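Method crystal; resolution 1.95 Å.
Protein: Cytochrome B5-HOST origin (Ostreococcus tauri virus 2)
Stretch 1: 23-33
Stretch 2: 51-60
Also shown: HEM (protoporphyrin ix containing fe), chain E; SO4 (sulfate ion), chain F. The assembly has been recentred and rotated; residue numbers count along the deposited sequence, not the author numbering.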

# COMPACT_ATOMS: atom_id res chain seq x y z
N LYS A 23 7.14 0.42 -9.87
CA LYS A 23 8.34 -0.41 -9.76
C LYS A 23 8.36 -1.25 -8.48
O LYS A 23 9.12 -2.22 -8.40
CB LYS A 23 9.61 0.45 -9.86
CG LYS A 23 9.84 1.04 -11.25
CD LYS A 23 11.04 1.97 -11.29
CE LYS A 23 11.05 2.75 -12.59
NZ LYS A 23 12.20 3.70 -12.63
N HIS A 24 7.54 -0.88 -7.49
CA HIS A 24 7.47 -1.59 -6.21
C HIS A 24 6.31 -2.53 -6.22
O HIS A 24 5.30 -2.32 -5.52
CB HIS A 24 7.43 -0.61 -5.04
CG HIS A 24 8.57 0.37 -5.05
ND1 HIS A 24 9.72 0.15 -4.37
CD2 HIS A 24 8.75 1.56 -5.76
CE1 HIS A 24 10.57 1.16 -4.59
NE2 HIS A 24 9.98 2.02 -5.45
N ASN A 25 6.46 -3.59 -7.01
CA ASN A 25 5.34 -4.44 -7.42
C ASN A 25 5.57 -5.92 -7.14
O ASN A 25 5.01 -6.79 -7.82
CB ASN A 25 5.04 -4.20 -8.92
CG ASN A 25 6.11 -4.78 -9.85
OD1 ASN A 25 7.28 -4.98 -9.47
ND2 ASN A 25 5.72 -5.05 -11.09
N THR A 26 6.39 -6.23 -6.14
CA THR A 26 6.62 -7.63 -5.76
C THR A 26 6.37 -7.85 -4.28
O THR A 26 6.33 -6.88 -3.52
CB THR A 26 8.06 -8.08 -6.08
OG1 THR A 26 9.00 -7.27 -5.35
CG2 THR A 26 8.33 -7.97 -7.56
N GLU A 27 6.22 -9.11 -3.87
CA GLU A 27 6.19 -9.47 -2.44
C GLU A 27 7.40 -8.88 -1.69
O GLU A 27 7.28 -8.43 -0.55
CB GLU A 27 6.15 -10.99 -2.28
CG GLU A 27 6.28 -11.46 -0.83
CD GLU A 27 6.08 -12.96 -0.67
OE1 GLU A 27 6.01 -13.66 -1.69
OE2 GLU A 27 6.01 -13.44 0.48
N GLU A 28 8.56 -8.88 -2.35
CA GLU A 28 9.82 -8.42 -1.74
C GLU A 28 9.91 -6.89 -1.63
O GLU A 28 10.76 -6.34 -0.89
CB GLU A 28 11.02 -8.98 -2.52
CG GLU A 28 11.12 -10.51 -2.49
CD GLU A 28 10.30 -11.24 -3.56
OE1 GLU A 28 9.52 -10.61 -4.30
OE2 GLU A 28 10.43 -12.48 -3.67
N ASP A 29 9.04 -6.19 -2.34
CA ASP A 29 9.13 -4.73 -2.44
C ASP A 29 7.76 -4.21 -2.89
O ASP A 29 7.51 -4.02 -4.08
CB ASP A 29 10.23 -4.37 -3.44
CG ASP A 29 10.45 -2.87 -3.58
OD1 ASP A 29 9.93 -2.07 -2.76
OD2 ASP A 29 11.15 -2.49 -4.53
N CYS A 30 6.88 -4.00 -1.91
CA CYS A 30 5.44 -3.87 -2.17
C CYS A 30 4.86 -2.53 -1.70
O CYS A 30 4.65 -2.32 -0.50
CB CYS A 30 4.70 -5.03 -1.50
SG CYS A 30 2.91 -5.04 -1.76
N TRP A 31 4.61 -1.63 -2.65
CA TRP A 31 3.96 -0.36 -2.32
C TRP A 31 2.57 -0.41 -2.83
O TRP A 31 2.33 -0.97 -3.89
CB TRP A 31 4.63 0.82 -2.99
CG TRP A 31 6.00 1.19 -2.50
CD1 TRP A 31 6.82 0.52 -1.60
CD2 TRP A 31 6.78 2.36 -2.93
NE1 TRP A 31 8.01 1.19 -1.43
CE2 TRP A 31 8.05 2.30 -2.21
CE3 TRP A 31 6.55 3.43 -3.81
CZ2 TRP A 31 9.04 3.26 -2.36
CZ3 TRP A 31 7.56 4.39 -3.96
CH2 TRP A 31 8.77 4.31 -3.25
N VAL A 32 1.65 0.20 -2.10
CA VAL A 32 0.24 0.24 -2.50
C VAL A 32 -0.30 1.65 -2.26
O VAL A 32 0.02 2.26 -1.23
CB VAL A 32 -0.61 -0.80 -1.72
CG1 VAL A 32 -2.08 -0.71 -2.07
CG2 VAL A 32 -0.11 -2.22 -1.98
N ILE A 33 -1.10 2.17 -3.20
CA ILE A 33 -1.74 3.49 -3.07
C ILE A 33 -3.15 3.29 -2.52
O ILE A 33 -3.93 2.51 -3.07
CB ILE A 33 -1.85 4.26 -4.42
CG1 ILE A 33 -0.49 4.42 -5.12
CG2 ILE A 33 -2.50 5.64 -4.18
CD1 ILE A 33 -0.60 4.76 -6.61
N GLY A 51 -4.15 -12.06 4.52
CA GLY A 51 -3.16 -12.83 3.76
C GLY A 51 -2.26 -11.97 2.91
O GLY A 51 -2.57 -10.80 2.64
N LYS A 52 -1.15 -12.55 2.46
CA LYS A 52 -0.14 -11.82 1.69
C LYS A 52 -0.59 -11.51 0.26
O LYS A 52 -0.42 -10.40 -0.23
CB LYS A 52 1.16 -12.64 1.59
CG LYS A 52 1.85 -12.96 2.90
CD LYS A 52 3.06 -13.87 2.66
CE LYS A 52 3.83 -14.13 3.95
NZ LYS A 52 4.95 -15.09 3.76
N LYS A 53 -1.14 -12.52 -0.39
CA LYS A 53 -1.43 -12.42 -1.83
C LYS A 53 -2.49 -11.40 -2.19
O LYS A 53 -2.37 -10.74 -3.24
CB LYS A 53 -1.79 -13.80 -2.37
CG LYS A 53 -0.61 -14.76 -2.33
CD LYS A 53 -1.00 -16.05 -3.04
CE LYS A 53 -0.68 -17.25 -2.18
NZ LYS A 53 -1.65 -17.40 -1.05
N ALA A 54 -3.50 -11.25 -1.33
CA ALA A 54 -4.53 -10.22 -1.52
C ALA A 54 -3.91 -8.84 -1.70
O ALA A 54 -4.39 -8.04 -2.50
CB ALA A 54 -5.50 -10.20 -0.35
N ILE A 55 -2.87 -8.54 -0.92
CA ILE A 55 -2.17 -7.26 -1.09
C ILE A 55 -1.18 -7.27 -2.25
O ILE A 55 -1.13 -6.30 -3.02
CB ILE A 55 -1.47 -6.79 0.21
CG1 ILE A 55 -2.49 -6.74 1.35
CG2 ILE A 55 -0.83 -5.41 0.01
CD1 ILE A 55 -1.91 -6.42 2.72
N ILE A 56 -0.40 -8.35 -2.37
CA ILE A 56 0.58 -8.46 -3.47
C ILE A 56 -0.11 -8.25 -4.84
O ILE A 56 0.46 -7.66 -5.77
CB ILE A 56 1.33 -9.82 -3.45
CG1 ILE A 56 2.16 -9.96 -2.17
CG2 ILE A 56 2.24 -9.95 -4.65
CD1 ILE A 56 2.50 -11.41 -1.81
N LEU A 57 -1.34 -8.74 -4.95
CA LEU A 57 -2.18 -8.51 -6.13
C LEU A 57 -2.23 -7.06 -6.56
O LEU A 57 -2.39 -6.77 -7.74
CB LEU A 57 -3.62 -8.95 -5.86
CG LEU A 57 -4.17 -10.27 -6.38
CD1 LEU A 57 -5.64 -10.40 -5.99
CD2 LEU A 57 -4.00 -10.36 -7.89
N PHE A 58 -2.12 -6.15 -5.58
CA PHE A 58 -2.19 -4.71 -5.84
C PHE A 58 -0.83 -4.00 -5.70
O PHE A 58 -0.78 -2.76 -5.67
CB PHE A 58 -3.26 -4.06 -4.95
CG PHE A 58 -4.66 -4.49 -5.30
CD1 PHE A 58 -5.18 -5.69 -4.83
CD2 PHE A 58 -5.45 -3.70 -6.12
CE1 PHE A 58 -6.45 -6.11 -5.19
CE2 PHE A 58 -6.74 -4.10 -6.48
CZ PHE A 58 -7.24 -5.31 -6.01
N ALA A 59 0.25 -4.77 -5.62
CA ALA A 59 1.60 -4.19 -5.51
C ALA A 59 1.89 -3.24 -6.67
O ALA A 59 1.77 -3.60 -7.85
CB ALA A 59 2.66 -5.27 -5.41
N GLY A 60 2.26 -2.01 -6.33
CA GLY A 60 2.54 -0.98 -7.32
C GLY A 60 1.33 -0.28 -7.89
O GLY A 60 1.47 0.50 -8.83
CHA HEM E . -8.97 -8.49 6.00
CHB HEM E . -5.98 -4.78 7.55
CHC HEM E . -4.81 -3.76 2.99
CHD HEM E . -7.70 -7.45 1.51
C1A HEM E . -8.27 -7.51 6.79
C2A HEM E . -8.42 -7.47 8.25
C3A HEM E . -7.56 -6.38 8.69
C4A HEM E . -6.89 -5.88 7.48
CMA HEM E . -7.34 -5.92 10.09
CAA HEM E . -9.30 -8.33 9.13
CBA HEM E . -10.56 -7.55 9.50
CGA HEM E . -11.41 -7.44 8.26
O1A HEM E . -12.00 -8.47 7.80
O2A HEM E . -11.48 -6.30 7.74
C1B HEM E . -5.39 -4.16 6.40
C2B HEM E . -4.50 -3.00 6.56
C3B HEM E . -4.18 -2.72 5.18
C4B HEM E . -4.89 -3.74 4.42
CMB HEM E . -4.07 -2.31 7.82
CAB HEM E . -3.27 -1.67 4.65
CBB HEM E . -3.73 -0.75 3.85
C1C HEM E . -5.55 -4.62 2.12
C2C HEM E . -5.42 -4.56 0.65
C3C HEM E . -6.28 -5.65 0.25
C4C HEM E . -6.82 -6.31 1.47
CMC HEM E . -4.60 -3.60 -0.19
CAC HEM E . -6.55 -6.05 -1.14
CBC HEM E . -7.68 -5.61 -1.64
C1D HEM E . -8.29 -8.12 2.63
C2D HEM E . -9.19 -9.27 2.43
C3D HEM E . -9.58 -9.57 3.79
C4D HEM E . -8.83 -8.57 4.58
CMD HEM E . -9.63 -9.97 1.15
CAD HEM E . -10.50 -10.65 4.30
CBD HEM E . -11.88 -10.07 4.65
CGD HEM E . -12.76 -11.09 5.38
O1D HEM E . -12.47 -12.31 5.36
O2D HEM E . -13.77 -10.66 5.97
NA HEM E . -7.44 -6.43 6.28
NB HEM E . -5.64 -4.57 5.15
NC HEM E . -6.46 -5.59 2.60
ND HEM E . -8.09 -7.69 3.90
FE HEM E . -6.76 -6.18 4.46
S SO4 F . -1.54 -16.03 2.09
O1 SO4 F . -0.76 -17.25 1.75
O2 SO4 F . -1.90 -15.28 0.83
O3 SO4 F . -0.72 -15.23 3.02
O4 SO4 F . -2.78 -16.43 2.81

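A single backbone hydrogen bond ties the two stretches together: Gly60 N donates to Trp31 O at 2.7 Å, nearly straight at 163°. Gly60 N also lies 3.2 Å from His24 O, but the angle there is poor; that carbonyl instead accepts from Trp31 N (3.0 Å from Trp31 N to His24 O). Gly60 has a positive phi of 81°, which favours glycine, and an ideal CB would sit a tight 3.1 Å from Asn25 CB. Beside it, Ala59 points its CB toward stretch 1, where the small methyl fits 3.4 Å from Asn25 C and 3.7 Å from Cys30 SG; the CA atoms of Asn25 and Ala59 are 4.2 Å apart. A type I turn runs from Ile56 to Ala59, with Ala59 N hydrogen-bonded to Ile56 O at 2.9 Å. On the same strand as Trp31, Cys30 and Val32 make apolar contacts. Cys30 SG meets Ile55 CG2 at 4.2 Å, and Val32 CG2 approaches the same Ile55 CG2 at 3.8 Å, so one methyl group serves two strand residues. Ile55 also reaches the heme, its CG1 3.7 Å from HEM C2C, linking this apolar cluster to the cofactor. Toward the solvent, Ile56 CD1 packs 3.7 Å from Glu27 CB. The extended side chains of Glu27 and Lys52 form a long salt bridge, 3.8 Å from Glu27 OE2 to Lys52 NZ; Lys52 CD lies slightly closer to Glu27 OE2, at 3.7 Å. Within stretch 1, a type I turn from Thr26 to Asp29 is closed by Asp29 N to Thr26 O at 3.0 Å, while His24 ND1 donates to Asp29 OD1 at 2.8 Å, holding the imidazole within stretch 1.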